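Local structure of carbamate kinase (Mycoplasma penetrans, 4AXS) at residues Thr216-Asp220 against Asn221-Gly225; Ile230-Asp233 against Phe234-Lys238; Val259-Lys263 against Pro264-Ala268; Lys275-Asn278 against Asn279-Asn282; Ser290-Pro293 against Lys294-Ala298. The protein probably acts as a carbamate kinase, passing a phosphoryl group between carbamoyl phosphate and ADP in the arginine deiminase pathway. All blocks are in the same frame, centred on the assembly; numbering follows the deposited sequence.

Interaction 1. Residues Thr216-Asp220 against Asn221-Gly225; sequences TIIQD and NQYIG
Ile-218 and Tyr-223 lie side by side across a tight beta hairpin, their side chains running the same way from one face of the two strands. The isoleucine sets its outer branch against one flank of the ring, with CD1 3.4 Å from CE1 of Tyr-223 and an oblique approach that is neither face-on nor edge-on. Thr-216 approaches from the opposite side of the ring plane, also obliquely. Its CG2 stands anti to the backbone N (OG1 torsion -61°) and reaches within 3.9 Å of Tyr-223 CD1, while OG1 is hydrogen-bonded to Gln-134 NE2 and Ile-214 O. Threonine suits a buried place that needs both a methyl and a hydroxyl. On the reverse face Ile-217 and Ile-224 cross obliquely, CG1 of the former 4.1 Å from CB of the latter. Ile-224 then stretches its CD1 to within 3.5 Å of Gln-219 CB, using the aliphatic base of the glutamine as a partner beside the turn.

Asp-220 and Asn-221 form the two-residue bend, both with positive phi, consistent with a type I' turn; asparagine and aspartate tolerate such left-handed conformations well. Gln-219 and Gln-222 flank it with two bonds: Gln-219 N to Gln-222 O, 2.7 Å and nearly straight (172°), and a weak return bond from Gln-222 N to Gln-219 O that closes the turn. Strand 214-218 runs beside strand 134-137, leaving 223-225 outermost in the four-stranded sheet of this chain. There Tyr-223 N is hydrogen-bonded to Asn-117 of the second subunit, on its helix 96-121.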
loop_
_atom_site.group_PDB
_atom_site.type_symbol
_atom_site.label_atom_id
_atom_site.label_comp_id
_atom_site.label_asym_id
_atom_site.label_seq_id
_atom_site.Cartn_x
_atom_site.Cartn_y
_atom_site.Cartn_z
ATOM N N THR A 216 12.091 -3.635 -9.087
ATOM C CA THR A 216 12.432 -2.307 -9.581
ATOM C C THR A 216 13.912 -2.188 -9.935
ATOM O O THR A 216 14.777 -2.302 -9.063
ATOM C CB THR A 216 12.119 -1.238 -8.529
ATOM O OG1 THR A 216 10.716 -1.255 -8.235
ATOM C CG2 THR A 216 12.524 0.149 -9.040
ATOM N N ILE A 217 14.207 -1.936 -11.207
ATOM C CA ILE A 217 15.595 -1.705 -11.607
ATOM C C ILE A 217 15.975 -0.221 -11.593
ATOM O O ILE A 217 15.114 0.656 -11.497
ATOM C CB ILE A 217 15.929 -2.330 -12.980
ATOM C CG1 ILE A 217 15.344 -1.497 -14.120
ATOM C CG2 ILE A 217 15.462 -3.795 -13.044
ATOM C CD1 ILE A 217 15.710 -2.034 -15.499
ATOM N N ILE A 218 17.272 0.054 -11.661
ATOM C CA ILE A 218 17.755 1.427 -11.730
ATOM C C ILE A 218 18.489 1.649 -13.041
ATOM O O ILE A 218 19.477 0.972 -13.338
ATOM C CB ILE A 218 18.678 1.782 -10.558
ATOM C CG1 ILE A 218 17.886 1.806 -9.255
ATOM C CG2 ILE A 218 19.319 3.136 -10.772
ATOM C CD1 ILE A 218 18.688 2.313 -8.075
ATOM N N GLN A 219 17.995 2.600 -13.828
ATOM C CA GLN A 219 18.581 2.897 -15.126
ATOM C C GLN A 219 18.830 4.398 -15.294
ATOM O O GLN A 219 17.899 5.182 -15.495
ATOM C CB GLN A 219 17.699 2.348 -16.245
ATOM C CG GLN A 219 18.302 2.465 -17.623
ATOM C CD GLN A 219 17.558 1.628 -18.646
ATOM O OE1 GLN A 219 16.659 0.857 -18.300
ATOM N NE2 GLN A 219 17.929 1.776 -19.916
ATOM N N ASP A 220 20.102 4.776 -15.197
ATOM C CA ASP A 220 20.530 6.169 -15.299
ATOM C C ASP A 220 19.956 6.991 -14.155
ATOM O O ASP A 220 19.349 8.033 -14.378
ATOM C CB ASP A 220 20.120 6.770 -16.643
ATOM C CG ASP A 220 20.561 5.922 -17.822
ATOM O OD1 ASP A 220 21.771 5.613 -17.932
ATOM O OD2 ASP A 220 19.689 5.558 -18.637
ATOM N N ASN A 221 20.154 6.509 -12.931
ATOM C CA ASN A 221 19.642 7.171 -11.738
ATOM C C ASN A 221 18.114 7.297 -11.752
ATOM O O ASN A 221 17.545 8.072 -10.980
ATOM C CB ASN A 221 20.306 8.540 -11.559
ATOM C CG ASN A 221 20.468 8.935 -10.095
ATOM O OD1 ASN A 221 20.864 8.124 -9.257
ATOM N ND2 ASN A 221 20.175 10.196 -9.787
ATOM N N GLN A 222 17.460 6.536 -12.632
ATOM C CA GLN A 222 15.992 6.492 -12.709
ATOM C C GLN A 222 15.435 5.108 -12.349
ATOM O O GLN A 222 15.955 4.089 -12.804
ATOM C CB GLN A 222 15.508 6.877 -14.113
ATOM C CG GLN A 222 15.583 8.365 -14.442
ATOM C CD GLN A 222 14.602 9.206 -13.643
ATOM O OE1 GLN A 222 14.951 9.757 -12.590
ATOM N NE2 GLN A 222 13.366 9.314 -14.140
ATOM N N TYR A 223 14.379 5.078 -11.537
ATOM C CA TYR A 223 13.719 3.824 -11.170
ATOM C C TYR A 223 12.774 3.382 -12.282
ATOM O O TYR A 223 12.284 4.206 -13.044
ATOM C CB TYR A 223 12.949 3.966 -9.854
ATOM C CG TYR A 223 13.817 4.109 -8.617
ATOM C CD1 TYR A 223 14.804 3.172 -8.323
ATOM C CD2 TYR A 223 13.644 5.167 -7.737
ATOM C CE1 TYR A 223 15.595 3.283 -7.190
ATOM C CE2 TYR A 223 14.437 5.290 -6.600
ATOM C CZ TYR A 223 15.416 4.341 -6.334
ATOM O OH TYR A 223 16.213 4.439 -5.207
ATOM N N ILE A 224 12.540 2.078 -12.380
ATOM C CA ILE A 224 11.656 1.501 -13.383
ATOM C C ILE A 224 11.146 0.168 -12.885
ATOM O O ILE A 224 11.865 -0.833 -12.931
ATOM C CB ILE A 224 12.378 1.238 -14.713
ATOM C CG1 ILE A 224 13.177 2.476 -15.164
ATOM C CG2 ILE A 224 11.377 0.777 -15.774
ATOM C CD1 ILE A 224 14.160 2.212 -16.284
ATOM N N GLY A 225 9.926 0.155 -12.364
ATOM C CA GLY A 225 9.275 -1.085 -12.003
ATOM C C GLY A 225 9.262 -1.993 -13.217
ATOM O O GLY A 225 8.965 -1.547 -14.314
#

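Interaction 2. Residues Ile230-Asp233 against Phe234-Lys238. With SO4 (sulfate ion), chain B.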
loop_
_atom_site.group_PDB
_atom_site.type_symbol
_atom_site.label_atom_id
_atom_site.label_comp_id
_atom_site.label_asym_id
_atom_site.label_seq_id
_atom_site.Cartn_x
_atom_site.Cartn_y
_atom_site.Cartn_z
ATOM N N ILE A 230 9.787 -11.514 -6.877
ATOM C CA ILE A 230 10.925 -11.599 -6.010
ATOM C C ILE A 230 10.462 -12.514 -4.920
ATOM O O ILE A 230 9.360 -12.346 -4.401
ATOM C CB ILE A 230 11.270 -10.230 -5.448
ATOM C CG1 ILE A 230 11.820 -9.357 -6.582
ATOM C CG2 ILE A 230 12.242 -10.362 -4.291
ATOM C CD1 ILE A 230 11.882 -7.918 -6.263
ATOM N N ASP A 231 11.280 -13.518 -4.619
ATOM C CA ASP A 231 10.963 -14.488 -3.596
ATOM C C ASP A 231 10.882 -13.762 -2.250
ATOM O O ASP A 231 11.848 -13.128 -1.814
ATOM C CB ASP A 231 12.037 -15.569 -3.583
ATOM C CG ASP A 231 11.809 -16.607 -2.506
ATOM O OD1 ASP A 231 12.036 -16.287 -1.318
ATOM O OD2 ASP A 231 11.378 -17.727 -2.854
ATOM N N LYS A 232 9.717 -13.839 -1.612
ATOM C CA LYS A 232 9.470 -13.119 -0.375
ATOM C C LYS A 232 10.439 -13.512 0.745
ATOM O O LYS A 232 10.792 -12.679 1.585
ATOM C CB LYS A 232 8.006 -13.278 0.069
ATOM C CG LYS A 232 7.595 -14.693 0.511
ATOM C CD LYS A 232 7.764 -14.876 2.009
ATOM C CE LYS A 232 6.858 -15.972 2.538
ATOM N NZ LYS A 232 7.262 -17.331 2.065
ATOM N N ASP A 233 10.880 -14.771 0.763
ATOM C CA ASP A 233 11.853 -15.187 1.782
ATOM C C ASP A 233 13.205 -14.458 1.602
ATOM O O ASP A 233 13.723 -13.869 2.541
ATOM C CB ASP A 233 11.982 -16.721 1.843
ATOM C CG ASP A 233 10.644 -17.418 2.172
ATOM O OD1 ASP A 233 9.971 -17.025 3.152
ATOM O OD2 ASP A 233 10.273 -18.375 1.451
ATOM N N PHE A 234 13.748 -14.468 0.387
ATOM C CA PHE A 234 14.910 -13.645 0.050
ATOM C C PHE A 234 14.671 -12.185 0.440
ATOM O O PHE A 234 15.515 -11.541 1.069
ATOM C CB PHE A 234 15.161 -13.649 -1.463
ATOM C CG PHE A 234 15.664 -14.956 -2.020
ATOM C CD1 PHE A 234 16.196 -15.938 -1.204
ATOM C CD2 PHE A 234 15.636 -15.183 -3.390
ATOM C CE1 PHE A 234 16.667 -17.105 -1.739
ATOM C CE2 PHE A 234 16.114 -16.374 -3.924
ATOM C CZ PHE A 234 16.622 -17.329 -3.092
ATOM N N ALA A 235 13.520 -11.653 0.036
ATOM C CA ALA A 235 13.243 -10.245 0.250
ATOM C C ALA A 235 13.310 -9.971 1.727
ATOM O O ALA A 235 14.033 -9.099 2.172
ATOM C CB ALA A 235 11.860 -9.846 -0.324
ATOM N N LEU A 236 12.560 -10.741 2.493
ATOM C CA LEU A 236 12.448 -10.483 3.920
ATOM C C LEU A 236 13.741 -10.771 4.668
ATOM O O LEU A 236 13.968 -10.247 5.766
ATOM C CB LEU A 236 11.272 -11.257 4.508
ATOM C CG LEU A 236 10.021 -10.383 4.449
ATOM C CD1 LEU A 236 8.770 -11.214 4.212
ATOM C CD2 LEU A 236 9.904 -9.552 5.721
ATOM N N ALA A 237 14.591 -11.600 4.066
ATOM C CA ALA A 237 15.896 -11.878 4.640
ATOM C C ALA A 237 16.842 -10.684 4.416
ATOM O O ALA A 237 17.617 -10.330 5.298
ATOM C CB ALA A 237 16.467 -13.167 4.068
ATOM N N LYS A 238 16.751 -10.049 3.252
ATOM C CA LYS A 238 17.514 -8.820 2.991
ATOM C C LYS A 238 17.111 -7.706 3.944
ATOM O O LYS A 238 17.955 -6.971 4.459
ATOM C CB LYS A 238 17.328 -8.347 1.547
ATOM C CG LYS A 238 18.509 -8.660 0.629
ATOM C CD LYS A 238 19.675 -7.674 0.787
ATOM C CE LYS A 238 20.872 -8.105 -0.077
ATOM N NZ LYS A 238 21.712 -6.961 -0.550
HETATM S S SO4 B . 4.556 -17.282 -1.476
HETATM O O1 SO4 B . 4.741 -16.528 -2.717
HETATM O O2 SO4 B . 3.659 -16.491 -0.635
HETATM O O3 SO4 B . 3.946 -18.599 -1.703
HETATM O O4 SO4 B . 5.848 -17.535 -0.819
#
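Asp-231 and Phe-234 meet at the start of helix 232-242, where the aspartate is the N-cap. CG of Asp-231 lies anti to the backbone N (178°), beside the carbonyl carbon, and this brings OD1 in front of the first turn. There OD1 accepts from Phe-234 N at 3.0 Å by its anti side, and more weakly from Asp-233 N. These amides have no carbonyl of a preceding turn to bond; Phe-234 N is thereby satisfied and Asp-233 N weakly so, and a short acidic side chain suits the positive end of the helix dipole.

The regular helical bonds follow at once: Ala-235 N to Asp-231 O at 2.9 Å, then Leu-236 N to Lys-232 O and Ala-237 N to Asp-233 O.

Packing uses the same aspartate. Its CB rests 3.6 Å from Phe-234 CD2, and OD1 stands over one face of the ring, offset toward the rim, the two side chains crossing at about a right angle. Ile-230 sets CG2 4.0 Å from Ala-235 CB, a small residue that lets the incoming chain lie close. Leu-236 faces strands 27-31 and 247-251, filling the interior as a branched apolar residue should.

Charge forms the last group. Lys-232 bends its chain at the second and fourth torsions, so that NZ comes back to its neighbour and makes a salt bridge to Asp-233 OD1 at 2.9 Å, from above the carboxylate plane. A bound sulfate, probably from the crystallisation liquor, also holds Gly-33 N, and its O4 accepts a hydrogen bond from Lys-232 NZ at 3.2 Å.

Interaction 3. Residues Val259-Lys263 against Pro264-Ala268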
loop_
_atom_site.group_PDB
_atom_site.type_symbol
_atom_site.label_atom_id
_atom_site.label_comp_id
_atom_site.label_asym_id
_atom_site.label_seq_id
_atom_site.Cartn_x
_atom_site.Cartn_y
_atom_site.Cartn_z
ATOM N N VAL A 259 15.399 -34.308 5.913
ATOM C CA VAL A 259 16.311 -34.782 4.881
ATOM C C VAL A 259 16.026 -36.265 4.617
ATOM O O VAL A 259 15.554 -36.977 5.501
ATOM C CB VAL A 259 17.810 -34.500 5.221
ATOM C CG1 VAL A 259 18.126 -33.007 5.035
ATOM C CG2 VAL A 259 18.158 -34.963 6.642
ATOM N N ASP A 260 16.265 -36.708 3.388
ATOM C CA ASP A 260 16.027 -38.099 3.015
ATOM C C ASP A 260 14.580 -38.506 3.223
ATOM O O ASP A 260 14.314 -39.632 3.631
ATOM C CB ASP A 260 16.919 -39.038 3.837
ATOM C CG ASP A 260 18.384 -38.958 3.445
ATOM O OD1 ASP A 260 18.686 -38.870 2.233
ATOM O OD2 ASP A 260 19.234 -38.989 4.362
ATOM N N PHE A 261 13.641 -37.610 2.951
ATOM C CA PHE A 261 12.245 -37.941 3.213
ATOM C C PHE A 261 11.839 -39.265 2.543
ATOM O O PHE A 261 12.423 -39.675 1.531
ATOM C CB PHE A 261 11.304 -36.803 2.817
ATOM C CG PHE A 261 10.020 -36.779 3.614
ATOM C CD1 PHE A 261 9.977 -36.174 4.868
ATOM C CD2 PHE A 261 8.860 -37.365 3.120
ATOM C CE1 PHE A 261 8.804 -36.152 5.614
ATOM C CE2 PHE A 261 7.686 -37.340 3.862
ATOM C CZ PHE A 261 7.664 -36.736 5.112
ATOM N N ASN A 262 10.849 -39.937 3.128
ATOM C CA ASN A 262 10.428 -41.244 2.649
ATOM C C ASN A 262 11.616 -42.092 2.229
ATOM O O ASN A 262 11.624 -42.692 1.153
ATOM C CB ASN A 262 9.410 -41.114 1.520
ATOM C CG ASN A 262 8.014 -40.823 2.038
ATOM O OD1 ASN A 262 7.841 -40.136 3.047
ATOM N ND2 ASN A 262 7.011 -41.360 1.361
ATOM N N LYS A 263 12.629 -42.095 3.095
ATOM C CA LYS A 263 13.785 -42.973 2.999
ATOM C C LYS A 263 14.151 -43.409 4.410
ATOM O O LYS A 263 13.831 -42.722 5.380
ATOM C CB LYS A 263 14.981 -42.251 2.380
ATOM C CG LYS A 263 14.860 -41.950 0.901
ATOM C CD LYS A 263 16.081 -41.160 0.429
ATOM C CE LYS A 263 15.949 -40.731 -1.026
ATOM N NZ LYS A 263 17.057 -39.830 -1.450
ATOM N N PRO A 264 14.814 -44.567 4.524
ATOM C CA PRO A 264 15.330 -45.137 5.775
ATOM C C PRO A 264 16.091 -44.130 6.647
ATOM O O PRO A 264 15.892 -44.065 7.865
ATOM C CB PRO A 264 16.284 -46.221 5.278
ATOM C CG PRO A 264 15.660 -46.690 4.005
ATOM C CD PRO A 264 14.998 -45.483 3.383
ATOM N N THR A 265 16.962 -43.347 6.031
ATOM C CA THR A 265 17.746 -42.385 6.792
ATOM C C THR A 265 17.006 -41.068 7.036
ATOM O O THR A 265 17.593 -40.119 7.558
ATOM C CB THR A 265 19.076 -42.088 6.105
ATOM O OG1 THR A 265 18.869 -42.051 4.687
ATOM C CG2 THR A 265 20.110 -43.163 6.449
ATOM N N GLN A 266 15.726 -41.014 6.669
ATOM C CA GLN A 266 14.924 -39.817 6.904
ATOM C C GLN A 266 15.235 -39.270 8.285
ATOM O O GLN A 266 15.309 -40.024 9.254
ATOM C CB GLN A 266 13.425 -40.110 6.764
ATOM C CG GLN A 266 12.503 -38.961 7.170
ATOM C CD GLN A 266 11.036 -39.196 6.790
ATOM O OE1 GLN A 266 10.715 -39.431 5.624
ATOM N NE2 GLN A 266 10.144 -39.116 7.777
ATOM N N LYS A 267 15.439 -37.958 8.364
ATOM C CA LYS A 267 15.745 -37.300 9.625
ATOM C C LYS A 267 15.214 -35.877 9.636
ATOM O O LYS A 267 15.215 -35.183 8.610
ATOM C CB LYS A 267 17.254 -37.293 9.887
ATOM C CG LYS A 267 17.821 -38.635 10.279
ATOM C CD LYS A 267 19.335 -38.585 10.487
ATOM C CE LYS A 267 19.883 -39.954 10.889
ATOM N NZ LYS A 267 21.368 -39.956 10.975
ATOM N N ALA A 268 14.767 -35.455 10.816
ATOM C CA ALA A 268 14.300 -34.098 11.049
ATOM C C ALA A 268 15.445 -33.235 11.557
ATOM O O ALA A 268 16.154 -33.614 12.490
ATOM C CB ALA A 268 13.169 -34.105 12.065
#
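Pro-264 takes the second position of the type I turn that brings Gln-266 N back to Lys-263 O, and its ring fixes a phi of -47°, which suits that place. Thr-265, next round the bend, turns its hydroxyl back across the loop: OG1 makes a weak hydrogen bond to Asp-260 OD2 at 3.1 Å. Gln-266 closes the turn through its N, bonded to Lys-263 O at 2.9 Å from well above the carbonyl plane. These residues form the end of a small two-stranded antiparallel hairpin, strands 258-259 and 267-268, far out on the surface. The side chain of Gln-266 is extended (first torsion 172°), which carries its amide over one face of Phe-261; OE1 stands 3.3 Å from the ring plane, offset toward the rim, with amide and ring only 18° apart. The same oxygen accepts from Asn-262 N at 2.6 Å, so a long amide side chain ties the loop's own backbone, while Phe-261 also meets Tyr-258 edge-to-face. Lys-267 begins the return strand as the hydrogen-bonded partner of Val-259, its O receiving Val-259 N at 2.8 Å and its N bonding to Val-259 O at 3.0 Å.

Interaction 4. Residues Lys275-Asn278 against Asn279-Asn282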
loop_
_atom_site.group_PDB
_atom_site.type_symbol
_atom_site.label_atom_id
_atom_site.label_comp_id
_atom_site.label_asym_id
_atom_site.label_seq_id
_atom_site.Cartn_x
_atom_site.Cartn_y
_atom_site.Cartn_z
ATOM N N LYS A 275 27.302 -24.956 6.646
ATOM C CA LYS A 275 28.168 -26.046 6.196
ATOM C C LYS A 275 27.362 -27.285 5.811
ATOM O O LYS A 275 27.520 -27.813 4.710
ATOM C CB LYS A 275 29.207 -26.396 7.276
ATOM C CG LYS A 275 30.229 -27.443 6.851
ATOM C CD LYS A 275 31.108 -27.913 8.022
ATOM C CE LYS A 275 31.803 -29.256 7.688
ATOM N NZ LYS A 275 32.819 -29.659 8.701
ATOM N N ALA A 276 26.485 -27.743 6.701
ATOM C CA ALA A 276 25.691 -28.949 6.421
ATOM C C ALA A 276 24.631 -28.695 5.348
ATOM O O ALA A 276 24.450 -29.504 4.428
ATOM C CB ALA A 276 25.050 -29.473 7.688
ATOM N N LEU A 277 23.930 -27.565 5.468
ATOM C CA LEU A 277 22.909 -27.210 4.486
ATOM C C LEU A 277 23.493 -27.217 3.090
ATOM O O LEU A 277 22.849 -27.654 2.141
ATOM C CB LEU A 277 22.285 -25.862 4.797
ATOM C CG LEU A 277 21.036 -25.912 5.682
ATOM C CD1 LEU A 277 20.299 -27.226 5.510
ATOM C CD2 LEU A 277 21.370 -25.688 7.128
ATOM N N ASN A 278 24.735 -26.774 2.970
ATOM C CA ASN A 278 25.413 -26.826 1.675
ATOM C C ASN A 278 25.555 -28.234 1.077
ATOM O O ASN A 278 25.324 -28.437 -0.117
ATOM C CB ASN A 278 26.744 -26.061 1.725
ATOM C CG ASN A 278 26.532 -24.544 1.658
ATOM O OD1 ASN A 278 27.041 -23.789 2.490
ATOM N ND2 ASN A 278 25.743 -24.101 0.678
ATOM N N ASN A 279 25.907 -29.205 1.913
ATOM C CA ASN A 279 25.924 -30.597 1.480
ATOM C C ASN A 279 24.521 -31.105 1.177
ATOM O O ASN A 279 24.265 -31.657 0.099
ATOM C CB ASN A 279 26.599 -31.476 2.529
ATOM C CG ASN A 279 28.033 -31.074 2.770
ATOM O OD1 ASN A 279 28.769 -30.794 1.822
ATOM N ND2 ASN A 279 28.442 -31.029 4.040
ATOM N N PHE A 280 23.609 -30.912 2.125
ATOM C CA PHE A 280 22.224 -31.309 1.907
ATOM C C PHE A 280 21.722 -30.779 0.563
ATOM O O PHE A 280 21.014 -31.475 -0.174
ATOM C CB PHE A 280 21.334 -30.804 3.043
ATOM C CG PHE A 280 21.507 -31.552 4.332
ATOM C CD1 PHE A 280 21.752 -32.930 4.329
ATOM C CD2 PHE A 280 21.397 -30.893 5.552
ATOM C CE1 PHE A 280 21.906 -33.644 5.531
ATOM C CE2 PHE A 280 21.545 -31.595 6.755
ATOM C CZ PHE A 280 21.804 -32.978 6.742
ATOM N N ILE A 281 22.101 -29.543 0.252
ATOM C CA ILE A 281 21.709 -28.894 -0.995
ATOM C C ILE A 281 22.396 -29.544 -2.196
ATOM O O ILE A 281 21.801 -29.691 -3.266
ATOM C CB ILE A 281 22.054 -27.388 -0.953
ATOM C CG1 ILE A 281 21.177 -26.669 0.073
ATOM C CG2 ILE A 281 21.923 -26.758 -2.338
ATOM C CD1 ILE A 281 21.621 -25.265 0.369
ATOM N N ASN A 282 23.658 -29.923 -2.017
ATOM C CA ASN A 282 24.385 -30.664 -3.046
ATOM C C ASN A 282 23.646 -31.926 -3.469
ATOM O O ASN A 282 23.625 -32.288 -4.654
ATOM C CB ASN A 282 25.787 -31.046 -2.560
ATOM C CG ASN A 282 26.734 -29.860 -2.517
ATOM O OD1 ASN A 282 26.341 -28.722 -2.812
ATOM N ND2 ASN A 282 27.996 -30.122 -2.148
#
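With CG anti to the carbonyl carbon and beside the backbone N (chi1 -73°), Phe-280 swings its ring back toward the preceding turn, where Leu-277 and Ala-276 receive it. Leu-277 CD1 arrives at the edge of the ring, in the ring plane, 3.8 Å from Phe-280 CD2. Ala-276 CB comes from off the ring plane, 4.2 Å from Phe-280 CE2; a methyl there leaves room for the ring to lie close to the helix. The three belong to the amphipathic helix 274-282, with the spacing of three and four residues that places side chains on one flank. Phe-280 N binds Ala-276 O in a nearly straight bond of 2.8 Å, and two residues on Asn-282 N binds Asn-278 O at 2.9 Å. Leu-277 is buried against Ile-295 and Met-299 of helix 292-302, and the ring of Phe-280 rests on Gln-285 and Phe-286 of the loop that follows. Lys-275 and Asn-279, polar and suited to water, lie on the exposed flank. Ahead of these residues, Asp-273 OD1 accepts a hydrogen bond from Ala-276 N.

Interaction 5. Residues Ser290-Pro293 against Lys294-Ala298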
loop_
_atom_site.group_PDB
_atom_site.type_symbol
_atom_site.label_atom_id
_atom_site.label_comp_id
_atom_site.label_asym_id
_atom_site.label_seq_id
_atom_site.Cartn_x
_atom_site.Cartn_y
_atom_site.Cartn_z
ATOM N N SER A 290 9.820 -24.842 -3.005
ATOM C CA SER A 290 9.157 -24.953 -1.713
ATOM C C SER A 290 10.116 -24.663 -0.570
ATOM O O SER A 290 9.951 -23.687 0.157
ATOM C CB SER A 290 8.534 -26.343 -1.537
ATOM O OG SER A 290 7.889 -26.468 -0.274
ATOM N N MET A 291 11.120 -25.510 -0.407
ATOM C CA MET A 291 12.007 -25.402 0.745
ATOM C C MET A 291 13.358 -24.758 0.409
ATOM O O MET A 291 13.922 -24.015 1.217
ATOM C CB MET A 291 12.213 -26.778 1.373
ATOM C CG MET A 291 12.918 -26.733 2.710
ATOM S SD MET A 291 11.900 -25.979 3.995
ATOM C CE MET A 291 10.459 -27.051 3.961
ATOM N N LEU A 292 13.868 -25.038 -0.785
ATOM C CA LEU A 292 15.205 -24.594 -1.168
ATOM C C LEU A 292 15.413 -23.102 -0.940
ATOM O O LEU A 292 16.326 -22.716 -0.212
ATOM C CB LEU A 292 15.515 -24.985 -2.620
ATOM C CG LEU A 292 16.989 -24.996 -3.040
ATOM C CD1 LEU A 292 17.864 -25.726 -1.999
ATOM C CD2 LEU A 292 17.154 -25.616 -4.427
ATOM N N PRO A 293 14.560 -22.258 -1.557
ATOM C CA PRO A 293 14.660 -20.801 -1.425
ATOM C C PRO A 293 14.584 -20.340 0.022
ATOM O O PRO A 293 15.282 -19.387 0.373
ATOM C CB PRO A 293 13.429 -20.295 -2.191
ATOM C CG PRO A 293 13.144 -21.352 -3.179
ATOM C CD PRO A 293 13.464 -22.640 -2.467
ATOM N N LYS A 294 13.761 -20.999 0.839
ATOM C CA LYS A 294 13.621 -20.633 2.246
ATOM C C LYS A 294 14.898 -20.963 2.999
ATOM O O LYS A 294 15.376 -20.187 3.831
ATOM C CB LYS A 294 12.449 -21.363 2.894
ATOM C CG LYS A 294 11.189 -21.419 2.060
ATOM C CD LYS A 294 10.113 -22.235 2.757
ATOM C CE LYS A 294 8.766 -21.536 2.666
ATOM N NZ LYS A 294 8.435 -21.178 1.251
ATOM N N ILE A 295 15.446 -22.129 2.698
ATOM C CA ILE A 295 16.702 -22.559 3.267
ATOM C C ILE A 295 17.798 -21.575 2.896
ATOM O O ILE A 295 18.478 -21.020 3.765
ATOM C CB ILE A 295 17.081 -23.949 2.731
ATOM C CG1 ILE A 295 16.102 -25.002 3.258
ATOM C CG2 ILE A 295 18.532 -24.294 3.086
ATOM C CD1 ILE A 295 15.952 -24.997 4.758
ATOM N N LYS A 296 17.962 -21.368 1.598
ATOM C CA LYS A 296 19.001 -20.490 1.096
ATOM C C LYS A 296 18.892 -19.089 1.699
ATOM O O LYS A 296 19.871 -18.539 2.213
ATOM C CB LYS A 296 18.938 -20.431 -0.425
ATOM C CG LYS A 296 19.390 -21.708 -1.115
ATOM C CD LYS A 296 19.025 -21.699 -2.601
ATOM C CE LYS A 296 20.119 -22.313 -3.468
ATOM N NZ LYS A 296 19.726 -22.354 -4.912
ATOM N N ALA A 297 17.692 -18.520 1.651
ATOM C CA ALA A 297 17.434 -17.229 2.291
ATOM C C ALA A 297 17.750 -17.240 3.789
ATOM O O ALA A 297 18.217 -16.248 4.333
ATOM C CB ALA A 297 15.986 -16.781 2.048
ATOM N N ALA A 298 17.484 -18.352 4.460
ATOM C CA ALA A 298 17.801 -18.456 5.880
ATOM C C ALA A 298 19.311 -18.466 6.085
ATOM O O ALA A 298 19.818 -17.933 7.074
ATOM C CB ALA A 298 17.171 -19.692 6.481
#
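Ser-290 and Lys-294 meet through a polar bond just ahead of helix 292-302. Lys-294 NZ donates to Ser-290 O at 3.1 Å, in the carbonyl plane and with a C=O...N angle of 155°. The lysine chain, straight at first, bends at its third and fourth torsions (136° and 52°), which curls the ammonium group back toward the carbonyl. A long, flexible lysine suits this reach back to the carbonyl four residues earlier.

Backbone bonds make up the second group. Ile-295 N binds Met-291 O at 2.8 Å, nearly along the C=O axis; Lys-296 N binds Leu-292 O equally closely, and Ala-297 N takes Pro-293 O at 2.9 Å. Pro-293 fits here because the first turn of a helix does not call on its amide as a donor, and its ring favours the helical phi.

Apolar contacts are the third group. Met-291 CG lies 3.7 Å from Ile-295 CG1, one turn on. Leu-292 sets CG 3.9 Å from Lys-296 CD, so that the aliphatic part of Lys-296 lies alongside Leu-292. Ile-295 and Ala-298 turn to strands 309-313 and 328-330, and Ala-297 is small enough to sit against helix 232-242.

Lys-294 NZ also has long, weak ion pairs with Asp-233 OD2 and with a bound sulfate, an anion probably from the crystallisation liquor. Lys-294 and the nearby Lys-232 would probably offer positive charge to an anion, consistent with a site for a phosphate-like group, and the carbonyl of Ser-290 helps to position Lys-294.

In the fold
All five interactions are local and lie in series along the chain, none nested in or crossing another. Interaction 1 closes the hairpin at the subunit boundary; the chain then runs into interaction 2, which starts helix 232-242. After strand 247-251, interaction 3 closes the outlying hairpin, about 46 Å from interaction 1 between centres. Interaction 4, within the next helix, touches interaction 3 where Phe-280 meets Val-259. Interaction 5 opens helix 292-302 and joins its neighbours: Ile-295 packs on the helix of interaction 4, and Ala-297 on Phe-234 of interaction 2. Helix 292-302 thus lies between helix 232-242, near the centre of the chain, and helix 274-282, farther out.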